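Local coordinates for protein arylalkylamine N-Acetyltransferase like 5b (PDB 5YAG) that probably catalyses the transfer of acetyl or long-chain acyl groups from acyl-CoA to the amino group of arylalkylamines such as serotonin and dopamine, at residues Ile7-Ala12 with Val62-Ser67; Ile36-Gly41 with Lys199-Leu204; Ile184-Leu189 with Val209-Val214. All coordinates share one frame; numbering follows the deposited sequence.

How the contacts relate
Contacts 1 and 3 lie near opposite ends of one mixed seven-stranded sheet, with centres about 28 Å apart: contact 1 pairs the edge strand 7-11 with 61-66, contact 3 the edge strand 182-188 with 209-216. Contact 2 is a loop contact, about 32 Å from contact 1 between centres and about 17 Å from contact 3. Contacts 2 and 3 touch through Leu189, whose CD1 is 3.6 Å from CB of Phe201. In GNAT enzymes acyl-CoA typically enters where the two central parallel strands splay, here probably 126-134 and 162-167; contact 3 adjoins the second, on its 209-216 side, and contact 1 is separated from 126-134 by strand 71-81.

Contact 1 (Ile7-Ala12 with Val62-Ser67); sequences IVLRVA and VVAEDS
Arg10 and Glu65 meet on the face of the sheet that also carries Val8 and Val63, and their side chains form a salt bridge there. Arg10 NE approaches Glu65 OE2 at 3.1 Å with an N-H...O angle of 166°. The oxygen lies almost in the guanidinium plane, yet NE meets the carboxylate from above its plane; the two flat groups are inclined by 61°. A second, weak bond runs from Arg10 NH2 to Glu65 OE1 at 3.3 Å. Arg10 CG occupies the position between backbone N and carbonyl carbon (chi1 59°), from which an extended chain carries NE over to the neighbouring strand. On the way CG touches Val63 CG2 at 4.0 Å, and this methyl also lies over one face of the guanidinium. Next to it, Ala12 CB rests against Val63 CG1.

Beneath these side chains the backbones of 7-11 and 62-66 run antiparallel. Val8 with Glu65 and Arg10 with Val63 are hydrogen-bonded pairs, each closed by two N-H...O bonds; Glu65 N to Val8 O and Val63 N to Arg10 O both measure 2.7 Å. This is the antiparallel start of the GNAT sheet, with 7-11 as its edge strand. Between the paired residues, Leu9 CA comes within 3.2 Å of Val63 O in a CA-H...O contact. The reverse face carries Ile7, Leu9, Val11, Val62 and Ala64, with Asp66 at its end; Leu9 CG is 4.2 Å from Ala64 CB.

Further out, helix 143-157 packs on that reverse face, where Val62 meets Phe150 and Leu9 meets Arg146, while strand 71-81 continues the sheet beyond 61-66. Glu16 forms another salt bridge with Arg10 NH2, so the guanidinium is shared between two carboxylates. Phe72 touches both Arg10 and Val63.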
loop_
_atom_site.group_PDB
_atom_site.type_symbol
_atom_site.label_atom_id
_atom_site.label_comp_id
_atom_site.label_asym_id
_atom_site.label_seq_id
_atom_site.Cartn_x
_atom_site.Cartn_y
_atom_site.Cartn_z
ATOM N N ILE A 7 -0.629 -22.943 0.791
ATOM C CA ILE A 7 -0.748 -21.492 0.657
ATOM C C ILE A 7 -1.679 -21.151 -0.493
ATOM O O ILE A 7 -1.436 -21.544 -1.626
ATOM C CB ILE A 7 0.603 -20.806 0.364
ATOM C CG1 ILE A 7 1.679 -21.214 1.384
ATOM C CG2 ILE A 7 0.417 -19.295 0.324
ATOM C CD1 ILE A 7 1.382 -20.813 2.810
ATOM N N VAL A 8 -2.728 -20.392 -0.196
ATOM C CA VAL A 8 -3.701 -19.981 -1.203
ATOM C C VAL A 8 -3.700 -18.456 -1.329
ATOM O O VAL A 8 -3.748 -17.764 -0.321
ATOM C CB VAL A 8 -5.118 -20.422 -0.787
ATOM C CG1 VAL A 8 -6.152 -19.921 -1.775
ATOM C CG2 VAL A 8 -5.173 -21.937 -0.652
ATOM N N LEU A 9 -3.633 -17.953 -2.557
ATOM C CA LEU A 9 -3.845 -16.522 -2.829
ATOM C C LEU A 9 -5.186 -16.292 -3.512
ATOM O O LEU A 9 -5.523 -16.980 -4.484
ATOM C CB LEU A 9 -2.743 -15.973 -3.728
ATOM C CG LEU A 9 -1.497 -15.562 -2.951
ATOM C CD1 LEU A 9 -0.649 -16.784 -2.630
ATOM C CD2 LEU A 9 -0.729 -14.531 -3.757
ATOM N N ARG A 10 -5.952 -15.336 -3.007
ATOM C CA ARG A 10 -7.268 -15.075 -3.554
ATOM C C ARG A 10 -7.764 -13.715 -3.120
ATOM O O ARG A 10 -7.230 -13.117 -2.185
ATOM C CB ARG A 10 -8.266 -16.149 -3.088
ATOM C CG ARG A 10 -8.399 -16.245 -1.570
ATOM C CD ARG A 10 -9.336 -17.350 -1.155
ATOM N NE ARG A 10 -9.496 -17.464 0.294
ATOM C CZ ARG A 10 -10.279 -16.694 1.032
ATOM N NH1 ARG A 10 -10.974 -15.715 0.484
ATOM N NH2 ARG A 10 -10.358 -16.904 2.336
ATOM N N VAL A 11 -8.802 -13.242 -3.796
ATOM C CA VAL A 11 -9.479 -12.019 -3.395
ATOM C C VAL A 11 -10.261 -12.264 -2.107
ATOM O O VAL A 11 -10.960 -13.287 -1.957
ATOM C CB VAL A 11 -10.424 -11.529 -4.497
ATOM C CG1 VAL A 11 -11.353 -10.429 -3.985
ATOM C CG2 VAL A 11 -9.613 -11.039 -5.674
ATOM N N ALA A 12 -10.140 -11.327 -1.174
ATOM C CA ALA A 12 -10.942 -11.352 0.053
ATOM C C ALA A 12 -12.394 -11.031 -0.234
ATOM O O ALA A 12 -12.708 -10.108 -0.992
ATOM C CB ALA A 12 -10.386 -10.374 1.082
ATOM N N VAL A 62 -6.382 -8.563 -1.894
ATOM C CA VAL A 62 -5.860 -9.904 -2.134
ATOM C C VAL A 62 -5.253 -10.439 -0.855
ATOM O O VAL A 62 -4.486 -9.750 -0.189
ATOM C CB VAL A 62 -4.796 -9.915 -3.247
ATOM C CG1 VAL A 62 -4.202 -11.301 -3.419
ATOM C CG2 VAL A 62 -5.399 -9.433 -4.564
ATOM N N VAL A 63 -5.590 -11.678 -0.519
ATOM C CA VAL A 63 -5.050 -12.298 0.685
ATOM C C VAL A 63 -4.261 -13.557 0.347
ATOM O O VAL A 63 -4.538 -14.221 -0.654
ATOM C CB VAL A 63 -6.142 -12.624 1.729
ATOM C CG1 VAL A 63 -6.677 -11.352 2.372
ATOM C CG2 VAL A 63 -7.273 -13.445 1.117
ATOM N N ALA A 64 -3.237 -13.826 1.156
ATOM C CA ALA A 64 -2.573 -15.124 1.196
ATOM C C ALA A 64 -3.065 -15.808 2.441
ATOM O O ALA A 64 -3.097 -15.220 3.538
ATOM C CB ALA A 64 -1.059 -14.993 1.221
ATOM N N GLU A 65 -3.459 -17.061 2.270
ATOM C CA GLU A 65 -4.088 -17.834 3.326
ATOM C C GLU A 65 -3.348 -19.161 3.503
ATOM O O GLU A 65 -2.995 -19.820 2.522
ATOM C CB GLU A 65 -5.536 -18.084 2.925
ATOM C CG GLU A 65 -6.370 -18.844 3.922
ATOM C CD GLU A 65 -7.751 -19.137 3.382
ATOM O OE1 GLU A 65 -8.704 -19.136 4.183
ATOM O OE2 GLU A 65 -7.886 -19.358 2.156
ATOM N N ASP A 66 -3.077 -19.523 4.755
ATOM C CA ASP A 66 -2.667 -20.882 5.105
ATOM C C ASP A 66 -3.953 -21.695 5.285
ATOM O O ASP A 66 -4.626 -21.583 6.310
ATOM C CB ASP A 66 -1.829 -20.869 6.390
ATOM C CG ASP A 66 -1.324 -22.262 6.796
ATOM O OD1 ASP A 66 -1.898 -23.280 6.352
ATOM O OD2 ASP A 66 -0.361 -22.327 7.588
ATOM N N SER A 67 -4.318 -22.479 4.272
ATOM C CA SER A 67 -5.618 -23.164 4.275
ATOM C C SER A 67 -5.708 -24.244 5.343
ATOM O O SER A 67 -6.779 -24.468 5.903
ATOM C CB SER A 67 -5.923 -23.768 2.910
ATOM O OG SER A 67 -4.902 -24.655 2.512
#

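Contact 2 (Ile36-Gly41 with Lys199-Leu204); sequences ISYVHG and KLFEPL
Tyr38 and Phe201 carry their rings into the same region from two chain segments, meeting obliquely with planes 56° apart and centroids separated by 5.6 Å. The closest atoms are Tyr38 CD1 and Phe201 CE1, 3.6 Å apart, and this Phe201 carbon lies near the plane of the tyrosine ring, at its edge. The CA-CB bond of Tyr38 points away from 199-204, but with CG opposite the backbone N (chi1 -168°) the ring comes back to place CD1 3.4 Å from Leu200 O. The ring then runs alongside Leu200, both side chains pointing the same way, with CE1 of Tyr38 4.2 Å from CB of Leu200.

Val39 behaves differently. Its side chain points at the other segment and crosses that of Glu202 at about a right angle, CG1 lying 3.7 Å from Glu202 CG and against the start of the carboxylate as well. The other methyl, CG2, sits over the centre of the His40 imidazole. Ser37 also faces Pro203: OG is 3.4 Å from Pro203 CA, a van der Waals approach to carbon; the hydroxyl hydrogen-bonds Gly33 O.

Two main-chain bonds fix this arrangement around a single bridge between Tyr38 and Phe201. Glu202 N gives a nearly straight bond (174°) to Ser37 O at 2.8 Å, and Val39 N reaches Leu200 O at 3.0 Å. Neither segment is a strand: the contact ties the chain leaving helix 33-37 to the long loop that connects strands 182-188 and 209-216. Helix 99-115 lies against it, with Ile104 and Leu107 against Phe201 and with Asp103 hydrogen-bonded to Tyr38 OH, while Leu189, just past the end of strand 182-188, packs on Phe201.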
loop_
_atom_site.group_PDB
_atom_site.type_symbol
_atom_site.label_atom_id
_atom_site.label_comp_id
_atom_site.label_asym_id
_atom_site.label_seq_id
_atom_site.Cartn_x
_atom_site.Cartn_y
_atom_site.Cartn_z
ATOM N N ILE A 36 4.727 4.318 11.243
ATOM C CA ILE A 36 5.537 4.241 12.455
ATOM C C ILE A 36 6.608 5.329 12.562
ATOM O O ILE A 36 7.210 5.485 13.626
ATOM C CB ILE A 36 6.174 2.849 12.648
ATOM C CG1 ILE A 36 7.249 2.572 11.592
ATOM C CG2 ILE A 36 5.093 1.774 12.652
ATOM C CD1 ILE A 36 8.078 1.329 11.881
ATOM N N SER A 37 6.832 6.083 11.484
ATOM C CA SER A 37 7.765 7.212 11.510
ATOM C C SER A 37 7.140 8.509 12.019
ATOM O O SER A 37 7.860 9.480 12.284
ATOM C CB SER A 37 8.315 7.482 10.108
ATOM O OG SER A 37 9.038 6.371 9.610
ATOM N N TYR A 38 5.810 8.541 12.112
ATOM C CA TYR A 38 5.066 9.747 12.486
ATOM C C TYR A 38 5.474 10.228 13.874
ATOM O O TYR A 38 5.483 9.448 14.819
ATOM C CB TYR A 38 3.567 9.459 12.513
ATOM C CG TYR A 38 2.675 10.685 12.614
ATOM C CD1 TYR A 38 2.667 11.646 11.609
ATOM C CD2 TYR A 38 1.830 10.871 13.701
ATOM C CE1 TYR A 38 1.837 12.765 11.693
ATOM C CE2 TYR A 38 1.003 11.982 13.792
ATOM C CZ TYR A 38 1.006 12.919 12.790
ATOM O OH TYR A 38 0.178 14.011 12.882
ATOM N N VAL A 39 5.737 11.524 13.988
ATOM C CA VAL A 39 6.309 12.094 15.208
ATOM C C VAL A 39 5.339 12.288 16.376
ATOM O O VAL A 39 5.786 12.494 17.491
ATOM C CB VAL A 39 7.042 13.423 14.925
ATOM C CG1 VAL A 39 8.207 13.196 13.962
ATOM C CG2 VAL A 39 6.091 14.485 14.396
ATOM N N HIS A 40 4.027 12.211 16.146
ATOM C CA HIS A 40 3.056 12.301 17.246
ATOM C C HIS A 40 2.259 11.013 17.444
ATOM O O HIS A 40 1.025 11.054 17.536
ATOM C CB HIS A 40 2.062 13.440 17.014
ATOM C CG HIS A 40 2.699 14.775 16.812
ATOM N ND1 HIS A 40 2.525 15.515 15.663
ATOM C CD2 HIS A 40 3.507 15.507 17.613
ATOM C CE1 HIS A 40 3.203 16.644 15.761
ATOM N NE2 HIS A 40 3.809 16.661 16.935
ATOM N N GLY A 41 2.938 9.871 17.511
ATOM C CA GLY A 41 2.253 8.598 17.716
ATOM C C GLY A 41 2.461 7.633 16.561
ATOM O O GLY A 41 2.257 7.995 15.400
ATOM N N LYS A 199 7.991 19.226 9.934
ATOM C CA LYS A 199 8.563 17.908 9.717
ATOM C C LYS A 199 7.785 16.893 10.548
ATOM O O LYS A 199 7.881 16.872 11.772
ATOM C CB LYS A 199 10.023 17.926 10.145
ATOM C CG LYS A 199 10.737 16.588 10.043
ATOM C CD LYS A 199 12.233 16.788 10.144
ATOM C CE LYS A 199 12.993 15.521 9.811
ATOM N NZ LYS A 199 12.724 14.465 10.810
ATOM N N LEU A 200 7.009 16.043 9.888
ATOM C CA LEU A 200 6.084 15.183 10.611
ATOM C C LEU A 200 6.500 13.721 10.667
ATOM O O LEU A 200 5.853 12.931 11.360
ATOM C CB LEU A 200 4.689 15.289 9.999
ATOM C CG LEU A 200 4.044 16.669 10.127
ATOM C CD1 LEU A 200 2.795 16.757 9.257
ATOM C CD2 LEU A 200 3.733 16.981 11.581
ATOM N N PHE A 201 7.552 13.361 9.929
ATOM C CA PHE A 201 8.024 11.974 9.895
ATOM C C PHE A 201 9.516 11.893 10.158
ATOM O O PHE A 201 10.301 12.629 9.556
ATOM C CB PHE A 201 7.679 11.343 8.548
ATOM C CG PHE A 201 6.213 11.381 8.257
ATOM C CD1 PHE A 201 5.379 10.377 8.718
ATOM C CD2 PHE A 201 5.658 12.447 7.573
ATOM C CE1 PHE A 201 4.019 10.419 8.471
ATOM C CE2 PHE A 201 4.301 12.501 7.324
ATOM C CZ PHE A 201 3.477 11.487 7.779
ATOM N N GLU A 202 9.882 10.982 11.055
ATOM C CA GLU A 202 11.260 10.795 11.493
ATOM C C GLU A 202 11.613 9.319 11.385
ATOM O O GLU A 202 11.441 8.560 12.334
ATOM C CB GLU A 202 11.414 11.256 12.943
ATOM C CG GLU A 202 11.788 12.719 13.088
ATOM C CD GLU A 202 11.905 13.170 14.538
ATOM O OE1 GLU A 202 12.137 12.315 15.417
ATOM O OE2 GLU A 202 11.764 14.385 14.797
ATOM N N PRO A 203 12.072 8.895 10.213
ATOM C CA PRO A 203 12.223 7.469 9.967
ATOM C C PRO A 203 13.549 6.891 10.416
ATOM O O PRO A 203 14.540 7.609 10.491
ATOM C CB PRO A 203 12.149 7.390 8.448
ATOM C CG PRO A 203 12.806 8.654 8.006
ATOM C CD PRO A 203 12.399 9.691 9.022
ATOM N N LEU A 204 13.550 5.591 10.694
ATOM C CA LEU A 204 14.773 4.796 10.705
ATOM C C LEU A 204 15.332 4.819 9.284
ATOM O O LEU A 204 14.621 5.169 8.344
ATOM C CB LEU A 204 14.465 3.354 11.102
ATOM C CG LEU A 204 13.725 3.115 12.426
ATOM C CD1 LEU A 204 13.082 1.732 12.427
ATOM C CD2 LEU A 204 14.666 3.282 13.610
#

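Contact 3 (Ile184-Leu189 with Val209-Val214); sequences ISQLAL and VIKTCV
Ile184 and Val214 pack at one end of an antiparallel pair formed by the last two strands of the GNAT sheet, where 209-216 is inserted between 162-167 and the edge strand 182-188. Ile184 CG2 lies 3.8 Å from Val214 CG1, and helix 117-121 covers both residues. The strand is irregular here. Ile184 (psi -7°) and Ser185 together face Thr212 in a classic beta bulge: Ile184 N bonds to Thr212 O at 3.1 Å and Thr212 N to Ser185 O at 3.0 Å, while the buried Ser185 N has no partner. Regular pairing resumes at Gln186 with Lys211, and Leu187 and Ile210 are joined by two bonds, of which Ile210 N to Leu187 O is almost straight (179°). Their side chains share the covered face, where Leu187 meets Leu107 and Leu111 of helix 99-115. At this end Ile210 CD1 also touches Leu189 CD1 at 4.1 Å.

The other face is the solvent side and more polar. Gln186, exposed to solvent, has CG between its backbone N and carbonyl carbon (chi1 80°), and this position with the extended chain beyond lays it alongside Lys211; NE2 is 3.4 Å from Lys211 CE, while OE1 meets Val209 CG1. These are contacts, without a hydrogen bond across the strands. Cys213, on this side too, lies against Cys183, its partner in the disulfide observed for this protein.

Back on the helix-covered face, Asp166 hydrogen-bonds Thr212 OG1, and a water donates to that same hydroxyl oxygen at 2.7 Å while bridging to Ser185 OG, 3.2 Å away.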
loop_
_atom_site.group_PDB
_atom_site.type_symbol
_atom_site.label_atom_id
_atom_site.label_comp_id
_atom_site.label_asym_id
_atom_site.label_seq_id
_atom_site.Cartn_x
_atom_site.Cartn_y
_atom_site.Cartn_z
ATOM N N ILE A 184 10.053 5.797 -10.732
ATOM C CA ILE A 184 10.012 6.996 -11.531
ATOM C C ILE A 184 9.985 8.264 -10.692
ATOM O O ILE A 184 10.067 9.360 -11.235
ATOM C CB ILE A 184 8.765 6.987 -12.416
ATOM C CG1 ILE A 184 7.515 6.749 -11.562
ATOM C CG2 ILE A 184 8.894 5.906 -13.484
ATOM C CD1 ILE A 184 6.265 7.321 -12.161
ATOM N N SER A 185 9.860 8.118 -9.379
ATOM C CA SER A 185 9.816 9.265 -8.502
ATOM C C SER A 185 10.124 8.831 -7.088
ATOM O O SER A 185 9.912 7.677 -6.715
ATOM C CB SER A 185 8.441 9.930 -8.545
ATOM O OG SER A 185 8.434 11.080 -7.720
ATOM N N GLN A 186 10.642 9.752 -6.295
ATOM C CA GLN A 186 10.997 9.399 -4.944
ATOM C C GLN A 186 11.046 10.594 -4.022
ATOM O O GLN A 186 11.109 11.738 -4.462
ATOM C CB GLN A 186 12.318 8.624 -4.913
ATOM C CG GLN A 186 13.591 9.453 -5.015
ATOM C CD GLN A 186 14.822 8.561 -4.960
ATOM O OE1 GLN A 186 15.450 8.401 -3.910
ATOM N NE2 GLN A 186 15.144 7.938 -6.084
ATOM N N LEU A 187 11.021 10.290 -2.730
ATOM C CA LEU A 187 10.961 11.295 -1.691
ATOM C C LEU A 187 11.707 10.795 -0.466
ATOM O O LEU A 187 11.501 9.664 -0.040
ATOM C CB LEU A 187 9.491 11.553 -1.354
ATOM C CG LEU A 187 9.164 12.406 -0.138
ATOM C CD1 LEU A 187 9.726 13.808 -0.311
ATOM C CD2 LEU A 187 7.661 12.445 0.065
ATOM N N ALA A 188 12.578 11.639 0.086
ATOM C CA ALA A 188 13.189 11.379 1.380
ATOM C C ALA A 188 12.176 11.728 2.467
ATOM O O ALA A 188 11.814 12.888 2.636
ATOM C CB ALA A 188 14.454 12.209 1.546
ATOM N N LEU A 189 11.733 10.720 3.209
ATOM C CA LEU A 189 10.642 10.887 4.155
ATOM C C LEU A 189 10.989 11.895 5.245
ATOM O O LEU A 189 10.165 12.754 5.593
ATOM C CB LEU A 189 10.260 9.547 4.769
ATOM C CG LEU A 189 9.070 9.565 5.731
ATOM C CD1 LEU A 189 7.887 10.320 5.149
ATOM C CD2 LEU A 189 8.661 8.154 6.101
ATOM N N VAL A 209 13.797 6.376 2.343
ATOM C CA VAL A 209 13.305 6.801 1.042
ATOM C C VAL A 209 12.013 6.065 0.661
ATOM O O VAL A 209 11.861 4.869 0.904
ATOM C CB VAL A 209 14.360 6.572 -0.062
ATOM C CG1 VAL A 209 13.907 7.185 -1.375
ATOM C CG2 VAL A 209 15.699 7.157 0.354
ATOM N N ILE A 210 11.082 6.806 0.072
ATOM C CA ILE A 210 9.878 6.229 -0.513
ATOM C C ILE A 210 10.006 6.360 -2.013
ATOM O O ILE A 210 10.225 7.455 -2.531
ATOM C CB ILE A 210 8.617 6.977 -0.068
ATOM C CG1 ILE A 210 8.489 6.907 1.455
ATOM C CG2 ILE A 210 7.383 6.394 -0.743
ATOM C CD1 ILE A 210 7.385 7.778 2.030
ATOM N N LYS A 211 9.882 5.239 -2.709
ATOM C CA LYS A 211 9.920 5.235 -4.154
ATOM C C LYS A 211 8.576 4.804 -4.709
ATOM O O LYS A 211 8.020 3.791 -4.276
ATOM C CB LYS A 211 10.988 4.278 -4.648
ATOM C CG LYS A 211 12.403 4.749 -4.388
ATOM C CD LYS A 211 13.365 3.960 -5.253
ATOM C CE LYS A 211 14.719 4.634 -5.379
ATOM N NZ LYS A 211 15.647 4.127 -4.331
ATOM N N THR A 212 8.056 5.593 -5.650
ATOM C CA THR A 212 6.865 5.241 -6.402
ATOM C C THR A 212 7.355 4.529 -7.645
ATOM O O THR A 212 8.223 5.037 -8.358
ATOM C CB THR A 212 6.026 6.489 -6.787
ATOM O OG1 THR A 212 5.706 7.239 -5.608
ATOM C CG2 THR A 212 4.748 6.085 -7.435
ATOM N N CYS A 213 6.832 3.336 -7.901
ATOM C CA CYS A 213 7.312 2.530 -9.019
ATOM C C CYS A 213 6.121 2.045 -9.790
ATOM O O CYS A 213 5.048 1.808 -9.224
ATOM C CB CYS A 213 8.199 1.344 -8.553
ATOM S SG CYS A 213 9.431 1.731 -7.281
ATOM N N VAL A 214 6.306 1.911 -11.097
ATOM C CA VAL A 214 5.204 1.681 -12.002
ATOM C C VAL A 214 5.585 0.642 -13.049
ATOM O O VAL A 214 6.744 0.547 -13.450
ATOM C CB VAL A 214 4.801 2.995 -12.703
ATOM C CG1 VAL A 214 5.927 3.501 -13.591
ATOM C CG2 VAL A 214 3.540 2.824 -13.516
HETATM O O HOH W 1 6.065 9.891 -5.893
#